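Local structure of DnaJ homolog subfamily C member 27-A (Xenopus laevis, 6JMG) at residues A[20-25]-A[90-95]; A[49-54]-A[70-75]. The protein binds GTP and is probably a GTPase of the Rab family that also carries a DnaJ domain, possibly acting in regulation of the MEK/ERK pathway. All coordinates share one frame; numbering follows the deposited sequence.

Contact 1 (A[20-25]-A[90-95]). With GTP (guanosine-5'-triphosphate), chain C.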
ATOM      1  N   ILE A  20      -5.157  -4.026  10.212  1.00 47.44           N
ATOM      2  CA  ILE A  20      -5.659  -5.330   9.816  1.00 50.33           C
ATOM      3  C   ILE A  20      -4.492  -6.252   9.502  1.00 56.05           C
ATOM      4  O   ILE A  20      -3.363  -5.813   9.256  1.00 62.74           O
ATOM      5  CB  ILE A  20      -6.607  -5.236   8.616  1.00 51.90           C
ATOM      6  CG1 ILE A  20      -5.844  -4.805   7.382  1.00 44.13           C
ATOM      7  CG2 ILE A  20      -7.750  -4.260   8.908  1.00 48.37           C
ATOM      8  CD1 ILE A  20      -6.695  -4.937   6.138  1.00 57.91           C
ATOM      9  N   SER A  21      -4.785  -7.549   9.488  1.00 54.16           N
ATOM     10  CA  SER A  21      -3.824  -8.582   9.118  1.00 53.49           C
ATOM     11  C   SER A  21      -4.291  -9.309   7.865  1.00 55.95           C
ATOM     12  O   SER A  21      -5.471  -9.644   7.734  1.00 56.19           O
ATOM     13  CB  SER A  21      -3.673  -9.596  10.249  1.00 47.58           C
ATOM     14  OG  SER A  21      -4.908 -10.292  10.417  1.00 53.41           O
ATOM     15  N   MET A  22      -3.362  -9.605   6.967  1.00 56.17           N
ATOM     16  CA  MET A  22      -3.703 -10.328   5.754  1.00 59.99           C
ATOM     17  C   MET A  22      -2.633 -11.385   5.502  1.00 63.43           C
ATOM     18  O   MET A  22      -1.459 -11.206   5.854  1.00 58.25           O
ATOM     19  CB  MET A  22      -3.833  -9.397   4.522  1.00 56.40           C
ATOM     20  CG  MET A  22      -4.848  -8.266   4.638  1.00 62.78           C
ATOM     21  SD  MET A  22      -4.972  -7.123   3.227  1.00 61.32           S
ATOM     22  CE  MET A  22      -4.105  -8.031   1.982  1.00 50.40           C
ATOM     23  N   GLY A  23      -3.050 -12.481   4.889  1.00 52.18           N
ATOM     24  CA  GLY A  23      -2.163 -13.564   4.511  1.00 46.71           C
ATOM     25  C   GLY A  23      -2.856 -14.907   4.680  1.00 54.61           C
ATOM     26  O   GLY A  23      -3.880 -15.038   5.358  1.00 53.47           O
ATOM     27  N   ASN A  24      -2.271 -15.930   4.062  1.00 56.68           N
ATOM     28  CA  ASN A  24      -2.902 -17.241   3.982  1.00 56.96           C
ATOM     29  C   ASN A  24      -3.127 -17.843   5.371  1.00 60.18           C
ATOM     30  O   ASN A  24      -2.598 -17.380   6.387  1.00 67.55           O
ATOM     31  CB  ASN A  24      -2.054 -18.169   3.115  1.00 51.55           C
ATOM     32  CG  ASN A  24      -2.194 -17.869   1.615  1.00 51.49           C
ATOM     33  OD1 ASN A  24      -2.828 -16.892   1.220  1.00 58.27           O
ATOM     34  ND2 ASN A  24      -1.608 -18.719   0.783  1.00 46.69           N
ATOM     35  N   ALA A  25      -3.954 -18.882   5.407  1.00 58.56           N
ATOM     36  CA  ALA A  25      -4.207 -19.577   6.663  1.00 61.29           C
ATOM     37  C   ALA A  25      -2.938 -20.242   7.191  1.00 60.38           C
ATOM     38  O   ALA A  25      -2.062 -20.656   6.420  1.00 61.05           O
ATOM     39  CB  ALA A  25      -5.302 -20.624   6.483  1.00 47.16           C
ATOM     40  N   GLN A  90      -5.227   2.135   8.275  1.00 58.81           N
ATOM     41  CA  GLN A  90      -3.974   2.872   8.393  1.00 53.58           C
ATOM     42  C   GLN A  90      -2.738   1.984   8.351  1.00 60.88           C
ATOM     43  O   GLN A  90      -1.699   2.414   7.838  1.00 69.25           O
ATOM     44  CB  GLN A  90      -3.926   3.648   9.706  1.00 49.92           C
ATOM     45  CG  GLN A  90      -4.810   4.884   9.798  1.00 63.98           C
ATOM     46  CD  GLN A  90      -6.273   4.551   9.899  1.00 69.81           C
ATOM     47  OE1 GLN A  90      -6.746   4.101  10.941  1.00 80.59           O
ATOM     48  NE2 GLN A  90      -7.006   4.773   8.816  1.00 67.34           N
ATOM     49  N   GLY A  91      -2.831   0.757   8.850  1.00 60.55           N
ATOM     50  CA  GLY A  91      -1.709  -0.163   8.823  1.00 62.19           C
ATOM     51  C   GLY A  91      -2.178  -1.569   8.474  1.00 58.06           C
ATOM     52  O   GLY A  91      -3.280  -1.970   8.842  1.00 52.27           O
ATOM     53  N   VAL A  92      -1.305  -2.300   7.780  1.00 54.46           N
ATOM     54  CA  VAL A  92      -1.554  -3.686   7.377  1.00 59.15           C
ATOM     55  C   VAL A  92      -0.379  -4.556   7.803  1.00 65.99           C
ATOM     56  O   VAL A  92       0.780  -4.237   7.505  1.00 61.19           O
ATOM     57  CB  VAL A  92      -1.740  -3.812   5.859  1.00 56.11           C
ATOM     58  CG1 VAL A  92      -1.686  -5.288   5.454  1.00 45.70           C
ATOM     59  CG2 VAL A  92      -3.029  -3.148   5.417  1.00 50.74           C
ATOM     60  N   ILE A  93      -0.677  -5.667   8.469  1.00 64.19           N
ATOM     61  CA  ILE A  93       0.314  -6.684   8.794  1.00 51.15           C
ATOM     62  C   ILE A  93       0.127  -7.801   7.775  1.00 57.49           C
ATOM     63  O   ILE A  93      -0.838  -8.572   7.839  1.00 60.37           O
ATOM     64  CB  ILE A  93       0.171  -7.160  10.245  1.00 51.39           C
ATOM     65  CG1 ILE A  93       0.410  -5.980  11.182  1.00 54.48           C
ATOM     66  CG2 ILE A  93       1.205  -8.188  10.588  1.00 56.50           C
ATOM     67  CD1 ILE A  93       0.072  -6.249  12.631  1.00 55.86           C
ATOM     68  N   LEU A  94       1.041  -7.869   6.812  1.00 57.28           N
ATOM     69  CA  LEU A  94       0.964  -8.821   5.710  1.00 54.89           C
ATOM     70  C   LEU A  94       1.984  -9.929   5.944  1.00 56.02           C
ATOM     71  O   LEU A  94       3.191  -9.672   5.942  1.00 60.43           O
ATOM     72  CB  LEU A  94       1.216  -8.117   4.375  1.00 51.41           C
ATOM     73  CG  LEU A  94       0.862  -8.930   3.121  1.00 58.97           C
ATOM     74  CD1 LEU A  94      -0.624  -9.154   3.052  1.00 63.58           C
ATOM     75  CD2 LEU A  94       1.318  -8.234   1.873  1.00 53.02           C
ATOM     76  N   VAL A  95       1.505 -11.161   6.112  1.00 52.71           N
ATOM     77  CA  VAL A  95       2.324 -12.228   6.672  1.00 55.41           C
ATOM     78  C   VAL A  95       2.368 -13.398   5.705  1.00 57.23           C
ATOM     79  O   VAL A  95       1.362 -13.724   5.067  1.00 63.74           O
ATOM     80  CB  VAL A  95       1.807 -12.700   8.053  1.00 58.68           C
ATOM     81  CG1 VAL A  95       2.859 -13.598   8.736  1.00 52.99           C
ATOM     82  CG2 VAL A  95       1.427 -11.511   8.965  1.00 46.82           C
TER
HETATM   83  PG  GTP C 301      -5.711 -18.184  10.285  1.00 61.34           P
HETATM   84  O1G GTP C 301      -6.327 -17.315  11.360  1.00 47.09           O
HETATM   85  O2G GTP C 301      -5.652 -17.477   8.955  1.00 46.63           O
HETATM   86  O3G GTP C 301      -6.531 -19.454  10.140  1.00 57.06           O
HETATM   87  O3B GTP C 301      -4.166 -18.556  10.594  1.00 64.58           O
HETATM   88  PB  GTP C 301      -3.124 -17.531  11.269  1.00 63.80           P
HETATM   89  O1B GTP C 301      -2.395 -16.728  10.226  1.00 52.01           O
HETATM   90  O2B GTP C 301      -3.732 -16.586  12.278  1.00 47.53           O
HETATM   91  O3A GTP C 301      -2.044 -18.525  11.930  1.00 69.93           O
HETATM   92  PA  GTP C 301      -1.864 -18.675  13.518  1.00 59.82           P
HETATM   93  O1A GTP C 301      -1.397 -17.398  14.173  1.00 54.27           O
HETATM   94  O2A GTP C 301      -3.126 -19.155  14.173  1.00 59.19           O
HETATM   95  O5' GTP C 301      -0.756 -19.821  13.528  1.00 62.49           O
HETATM   96  C5' GTP C 301      -0.983 -21.016  12.820  1.00 63.66           C
HETATM   97  C4' GTP C 301      -0.130 -22.100  13.469  1.00 54.57           C
HETATM   98  O4' GTP C 301       1.216 -21.775  13.252  1.00 57.22           O
HETATM   99  C3' GTP C 301      -0.284 -22.205  14.966  1.00 50.49           C
HETATM  100  O3' GTP C 301      -0.136 -23.566  15.225  1.00 52.00           O
HETATM  101  C2' GTP C 301       0.912 -21.504  15.565  1.00 59.42           C
HETATM  102  O2' GTP C 301       1.423 -22.104  16.734  1.00 59.82           O
HETATM  103  C1' GTP C 301       1.929 -21.690  14.482  1.00 51.18           C
HETATM  104  N9  GTP C 301       2.861 -20.565  14.419  1.00 58.35           N
HETATM  105  C8  GTP C 301       2.547 -19.234  14.291  1.00 56.33           C
HETATM  106  N7  GTP C 301       3.709 -18.531  14.223  1.00 57.76           N
HETATM  107  C5  GTP C 301       4.745 -19.396  14.305  1.00 63.62           C
HETATM  108  C6  GTP C 301       6.119 -19.214  14.283  1.00 63.49           C
HETATM  109  O6  GTP C 301       6.606 -18.090  14.188  1.00 56.12           O
HETATM  110  N1  GTP C 301       6.950 -20.312  14.353  1.00 67.33           N
HETATM  111  C2  GTP C 301       6.429 -21.578  14.459  1.00 60.88           C
HETATM  112  N2  GTP C 301       7.260 -22.608  14.543  1.00 74.61           N
HETATM  113  N3  GTP C 301       5.057 -21.761  14.483  1.00 59.27           N
HETATM  114  C4  GTP C 301       4.231 -20.685  14.414  1.00 64.24           C

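Contact 2 (A[49-54]-A[70-75]). With GTP (guanosine-5'-triphosphate), chain C.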
ATOM      1  N   ILE A  49     -11.960 -17.272  12.813  1.00 61.39           N
ATOM      2  CA  ILE A  49     -13.225 -17.528  12.151  1.00 62.21           C
ATOM      3  C   ILE A  49     -13.711 -16.194  11.604  1.00 59.08           C
ATOM      4  O   ILE A  49     -14.282 -15.359  12.317  1.00 50.83           O
ATOM      5  CB  ILE A  49     -14.234 -18.188  13.084  1.00 64.18           C
ATOM      6  CG1 ILE A  49     -13.676 -19.553  13.513  1.00 64.95           C
ATOM      7  CG2 ILE A  49     -15.555 -18.315  12.364  1.00 49.36           C
ATOM      8  CD1 ILE A  49     -14.588 -20.331  14.460  1.00 62.31           C
ATOM      9  N   GLY A  50     -13.439 -15.982  10.329  1.00 53.85           N
ATOM     10  CA  GLY A  50     -13.802 -14.733   9.706  1.00 62.56           C
ATOM     11  C   GLY A  50     -12.877 -13.628  10.153  1.00 58.93           C
ATOM     12  O   GLY A  50     -11.971 -13.233   9.417  1.00 64.93           O
ATOM     13  N   ILE A  51     -13.057 -13.154  11.377  1.00 53.66           N
ATOM     14  CA  ILE A  51     -12.401 -11.920  11.788  1.00 58.85           C
ATOM     15  C   ILE A  51     -12.446 -11.825  13.314  1.00 56.17           C
ATOM     16  O   ILE A  51     -13.459 -12.141  13.944  1.00 63.08           O
ATOM     17  CB  ILE A  51     -13.061 -10.714  11.073  1.00 67.71           C
ATOM     18  CG1 ILE A  51     -12.338  -9.412  11.375  1.00 85.15           C
ATOM     19  CG2 ILE A  51     -14.518 -10.634  11.397  1.00 76.79           C
ATOM     20  CD1 ILE A  51     -11.296  -9.084  10.324  1.00101.08           C
ATOM     21  N   ASP A  52     -11.326 -11.419  13.909  1.00 54.19           N
ATOM     22  CA  ASP A  52     -11.232 -11.191  15.345  1.00 52.23           C
ATOM     23  C   ASP A  52     -10.894  -9.733  15.577  1.00 60.46           C
ATOM     24  O   ASP A  52      -9.947  -9.210  14.984  1.00 72.71           O
ATOM     25  CB  ASP A  52     -10.185 -12.066  16.013  1.00 68.23           C
ATOM     26  CG  ASP A  52     -10.780 -13.257  16.696  1.00 94.16           C
ATOM     27  OD1 ASP A  52     -11.908 -13.652  16.330  1.00105.38           O
ATOM     28  OD2 ASP A  52     -10.119 -13.804  17.601  1.00109.04           O
ATOM     29  N   TYR A  53     -11.713  -9.070  16.379  1.00 56.67           N
ATOM     30  CA  TYR A  53     -11.577  -7.656  16.650  1.00 50.89           C
ATOM     31  C   TYR A  53     -11.082  -7.463  18.065  1.00 54.46           C
ATOM     32  O   TYR A  53     -11.569  -8.107  19.000  1.00 55.52           O
ATOM     33  CB  TYR A  53     -12.909  -6.917  16.477  1.00 51.07           C
ATOM     34  CG  TYR A  53     -12.862  -5.482  16.944  1.00 49.94           C
ATOM     35  CD1 TYR A  53     -12.178  -4.518  16.218  1.00 52.87           C
ATOM     36  CD2 TYR A  53     -13.474  -5.094  18.134  1.00 52.55           C
ATOM     37  CE1 TYR A  53     -12.131  -3.188  16.655  1.00 60.32           C
ATOM     38  CE2 TYR A  53     -13.428  -3.775  18.578  1.00 49.08           C
ATOM     39  CZ  TYR A  53     -12.762  -2.834  17.840  1.00 58.37           C
ATOM     40  OH  TYR A  53     -12.708  -1.539  18.283  1.00 67.47           O
ATOM     41  N   GLY A  54     -10.150  -6.535  18.221  1.00 57.94           N
ATOM     42  CA  GLY A  54      -9.646  -6.208  19.534  1.00 48.76           C
ATOM     43  C   GLY A  54      -9.064  -4.816  19.520  1.00 57.35           C
ATOM     44  O   GLY A  54      -8.794  -4.239  18.464  1.00 64.64           O
ATOM     45  N   PHE A  70      -8.236  -5.642  13.438  1.00 59.27           N
ATOM     46  CA  PHE A  70      -9.141  -6.572  12.766  1.00 58.84           C
ATOM     47  C   PHE A  70      -8.245  -7.672  12.224  1.00 62.32           C
ATOM     48  O   PHE A  70      -7.748  -7.595  11.097  1.00 65.01           O
ATOM     49  CB  PHE A  70      -9.948  -5.887  11.645  1.00 46.58           C
ATOM     50  CG  PHE A  70     -10.849  -4.800  12.143  1.00 55.23           C
ATOM     51  CD1 PHE A  70     -10.320  -3.603  12.625  1.00 54.88           C
ATOM     52  CD2 PHE A  70     -12.226  -4.968  12.144  1.00 61.73           C
ATOM     53  CE1 PHE A  70     -11.152  -2.593  13.098  1.00 52.03           C
ATOM     54  CE2 PHE A  70     -13.056  -3.972  12.601  1.00 59.71           C
ATOM     55  CZ  PHE A  70     -12.519  -2.781  13.084  1.00 56.15           C
ATOM     56  N   ASP A  71      -8.056  -8.702  13.034  1.00 61.75           N
ATOM     57  CA  ASP A  71      -7.241  -9.846  12.662  1.00 59.54           C
ATOM     58  C   ASP A  71      -8.082 -10.706  11.735  1.00 55.46           C
ATOM     59  O   ASP A  71      -9.112 -11.238  12.163  1.00 45.77           O
ATOM     60  CB  ASP A  71      -6.813 -10.584  13.928  1.00 64.06           C
ATOM     61  CG  ASP A  71      -6.106 -11.896  13.644  1.00 63.84           C
ATOM     62  OD1 ASP A  71      -5.587 -12.091  12.532  1.00 61.58           O
ATOM     63  OD2 ASP A  71      -6.078 -12.745  14.552  1.00 61.62           O
ATOM     64  N   MET A  72      -7.682 -10.807  10.457  1.00 53.58           N
ATOM     65  CA  MET A  72      -8.533 -11.458   9.465  1.00 51.02           C
ATOM     66  C   MET A  72      -8.184 -12.931   9.330  1.00 60.36           C
ATOM     67  O   MET A  72      -7.037 -13.343   9.516  1.00 74.11           O
ATOM     68  CB  MET A  72      -8.419 -10.802   8.073  1.00 53.17           C
ATOM     69  CG  MET A  72      -8.603  -9.261   7.997  1.00 67.10           C
ATOM     70  SD  MET A  72      -8.854  -8.577   6.314  1.00 54.96           S
ATOM     71  CE  MET A  72      -7.537  -9.246   5.421  1.00 48.39           C
ATOM     72  N   ALA A  73      -9.187 -13.713   8.945  1.00 55.34           N
ATOM     73  CA  ALA A  73      -9.009 -15.129   8.679  1.00 47.23           C
ATOM     74  C   ALA A  73      -8.473 -15.304   7.267  1.00 54.84           C
ATOM     75  O   ALA A  73      -8.926 -14.638   6.332  1.00 58.58           O
ATOM     76  CB  ALA A  73     -10.339 -15.853   8.846  1.00 48.46           C
ATOM     77  N   GLY A  74      -7.494 -16.185   7.108  1.00 54.89           N
ATOM     78  CA  GLY A  74      -6.803 -16.282   5.830  1.00 52.66           C
ATOM     79  C   GLY A  74      -7.407 -17.260   4.839  1.00 52.86           C
ATOM     80  O   GLY A  74      -7.120 -17.211   3.644  1.00 67.28           O
ATOM     81  N   HIS A  75      -8.205 -18.183   5.332  1.00 56.79           N
ATOM     82  CA  HIS A  75      -8.848 -19.147   4.462  1.00 62.46           C
ATOM     83  C   HIS A  75      -9.753 -18.436   3.451  1.00 70.67           C
ATOM     84  O   HIS A  75     -10.452 -17.480   3.804  1.00 73.44           O
ATOM     85  CB  HIS A  75      -9.653 -20.135   5.312  1.00 62.90           C
ATOM     86  CG  HIS A  75     -10.119 -21.331   4.554  1.00 74.32           C
ATOM     87  ND1 HIS A  75     -11.115 -21.263   3.606  1.00 77.11           N
ATOM     88  CD2 HIS A  75      -9.709 -22.619   4.580  1.00 74.40           C
ATOM     89  CE1 HIS A  75     -11.313 -22.459   3.091  1.00 73.68           C
ATOM     90  NE2 HIS A  75     -10.474 -23.301   3.665  1.00 76.81           N
TER
HETATM   91  PG  GTP C 301      -5.711 -18.184  10.285  1.00 61.34           P
HETATM   92  O1G GTP C 301      -6.327 -17.315  11.360  1.00 47.09           O
HETATM   93  O2G GTP C 301      -5.652 -17.477   8.955  1.00 46.63           O
HETATM   94  O3G GTP C 301      -6.531 -19.454  10.140  1.00 57.06           O
HETATM   95  O3B GTP C 301      -4.166 -18.556  10.594  1.00 64.58           O
HETATM   96  PB  GTP C 301      -3.124 -17.531  11.269  1.00 63.80           P
HETATM   97  O1B GTP C 301      -2.395 -16.728  10.226  1.00 52.01           O
HETATM   98  O2B GTP C 301      -3.732 -16.586  12.278  1.00 47.53           O
HETATM   99  O3A GTP C 301      -2.044 -18.525  11.930  1.00 69.93           O
HETATM  100  PA  GTP C 301      -1.864 -18.675  13.518  1.00 59.82           P
HETATM  101  O1A GTP C 301      -1.397 -17.398  14.173  1.00 54.27           O
HETATM  102  O2A GTP C 301      -3.126 -19.155  14.173  1.00 59.19           O
HETATM  103  O5' GTP C 301      -0.756 -19.821  13.528  1.00 62.49           O
HETATM  104  C5' GTP C 301      -0.983 -21.016  12.820  1.00 63.66           C
HETATM  105  C4' GTP C 301      -0.130 -22.100  13.469  1.00 54.57           C
HETATM  106  O4' GTP C 301       1.216 -21.775  13.252  1.00 57.22           O
HETATM  107  C3' GTP C 301      -0.284 -22.205  14.966  1.00 50.49           C
HETATM  108  O3' GTP C 301      -0.136 -23.566  15.225  1.00 52.00           O
HETATM  109  C2' GTP C 301       0.912 -21.504  15.565  1.00 59.42           C
HETATM  110  O2' GTP C 301       1.423 -22.104  16.734  1.00 59.82           O
HETATM  111  C1' GTP C 301       1.929 -21.690  14.482  1.00 51.18           C
HETATM  112  N9  GTP C 301       2.861 -20.565  14.419  1.00 58.35           N
HETATM  113  C8  GTP C 301       2.547 -19.234  14.291  1.00 56.33           C
HETATM  114  N7  GTP C 301       3.709 -18.531  14.223  1.00 57.76           N
HETATM  115  C5  GTP C 301       4.745 -19.396  14.305  1.00 63.62           C
HETATM  116  C6  GTP C 301       6.119 -19.214  14.283  1.00 63.49           C
HETATM  117  O6  GTP C 301       6.606 -18.090  14.188  1.00 56.12           O
HETATM  118  N1  GTP C 301       6.950 -20.312  14.353  1.00 67.33           N
HETATM  119  C2  GTP C 301       6.429 -21.578  14.459  1.00 60.88           C
HETATM  120  N2  GTP C 301       7.260 -22.608  14.543  1.00 74.61           N
HETATM  121  N3  GTP C 301       5.057 -21.761  14.483  1.00 59.27           N
HETATM  122  C4  GTP C 301       4.231 -20.685  14.414  1.00 64.24           C

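Contact 1 (A[20-25]-A[90-95])
Met22 and Leu94 make the closest side-chain fit between these two parallel strands. As modelled, the Met22 chain bends at chi3, so that CB and CE both lie toward Leu94 CD1. That methyl is the bump between them. CD1 lies 3.5 Å from Met22 CB and 3.8 Å from Met22 CE. In Leu94, chi1 of -167° sets CG beside the carbonyl carbon, and the CD1 branch from there is the one that meets Met22. Farther back on the same face, Ile20 and Val92 stand side by side and point the same way. Here Ile20 CG1 meets Val92 CG2 at 3.8 Å. Val92 CG1 also faces Met22 SD, more loosely. Ser21 and Ile93 lie on the other face.

The backbones are joined by four hydrogen bonds. Ile20 N donates to Gly91 O, and Ile93 N donates to Ile20 O at 2.8 Å. Met22 N donates to Ile93 O, and Val95 N donates to Met22 O at 3.0 Å. Past the last of these, Gly23 CA lies 3.6 Å from Val95 O. A side chain at Gly23 would run into that oxygen. Gly23 opens the P-loop, and Ala25 CA comes within 3.4 Å of GTP O2G.

The pair sits at the centre of the Ras-type sheet. Strand 63-72 flanks 15-22, and strand 128-134 flanks 91-97. Helix 107-117 packs on the Met22 and Leu94 face through Trp110, Met114 and Leu107. Helix 29-38 meets Ser21 and Val95.

Contact 2 (A[49-54]-A[70-75])
Asp71 O is approached by two groups of the facing strand. Asp52 N donates to it at 2.8 Å, with an N-H...O angle of 170°. Ile51 CA adds a CH...O contact to the same oxygen at 3.4 Å. In return Asp71 N donates to Asp52 O, which completes a hydrogen-bonded antiparallel pair. Ala73 N bonds Gly50 O at 2.9 Å.

The face with Ile51, Tyr53, Phe70 and Met72 is mainly apolar; the Tyr53 OH is hydrogen-bonded to Asn68 OD1. Tyr53 CD1 lies over one face of the Phe70 ring, toward its rim, 3.6 Å from Phe70 CZ. The ring planes meet obliquely at 54°. Ile51 CD1 touches Phe70 CB at 3.7 Å and Met72 CG at 3.6 Å, so it spans Phe70 and Met72, two residues apart on the same face of the facing strand. Lys18 makes a cation-pi contact with the Phe70 ring. An alanine in place of Phe70 would probably leave the Tyr53 ring without its apolar mate and Lys18 without its pi partner.

Asp71 points to the other face, where its OD2 is hydrogen-bonded to Ser30, a magnesium ligand. Gly74 N donates to GTP O2G at 2.9 Å. Asp71 to Gly74 form the DxxG motif of small GTPases. The chemistry is thus divided: apolar side chains and backbone bonds hold the hairpin, while Asp71 reaches the metal site through Ser30 and the Gly74 amide binds the gamma phosphate.

Contact 1 is core and contact 2 lies nearer the surface. All but one of the touching residues of contact 1 are buried, whereas Asp52 and Tyr53 of contact 2 are exposed on strand 51-60, the outermost on its side of the sheet. Contact 1 joins parallel strands distant in sequence, and contact 2 joins the two arms of a hairpin. Aliphatic and methionine side chains fill contact 1; contact 2 adds aromatic rings and acids. Strands 15-22 and 63-72 are neighbours, so the contacts touch: Ser21 OG probably hydrogen-bonds both Met72 N and Asp71 OD1. Both end at GTP, contact 1 with the P-loop and contact 2 with the DxxG segment.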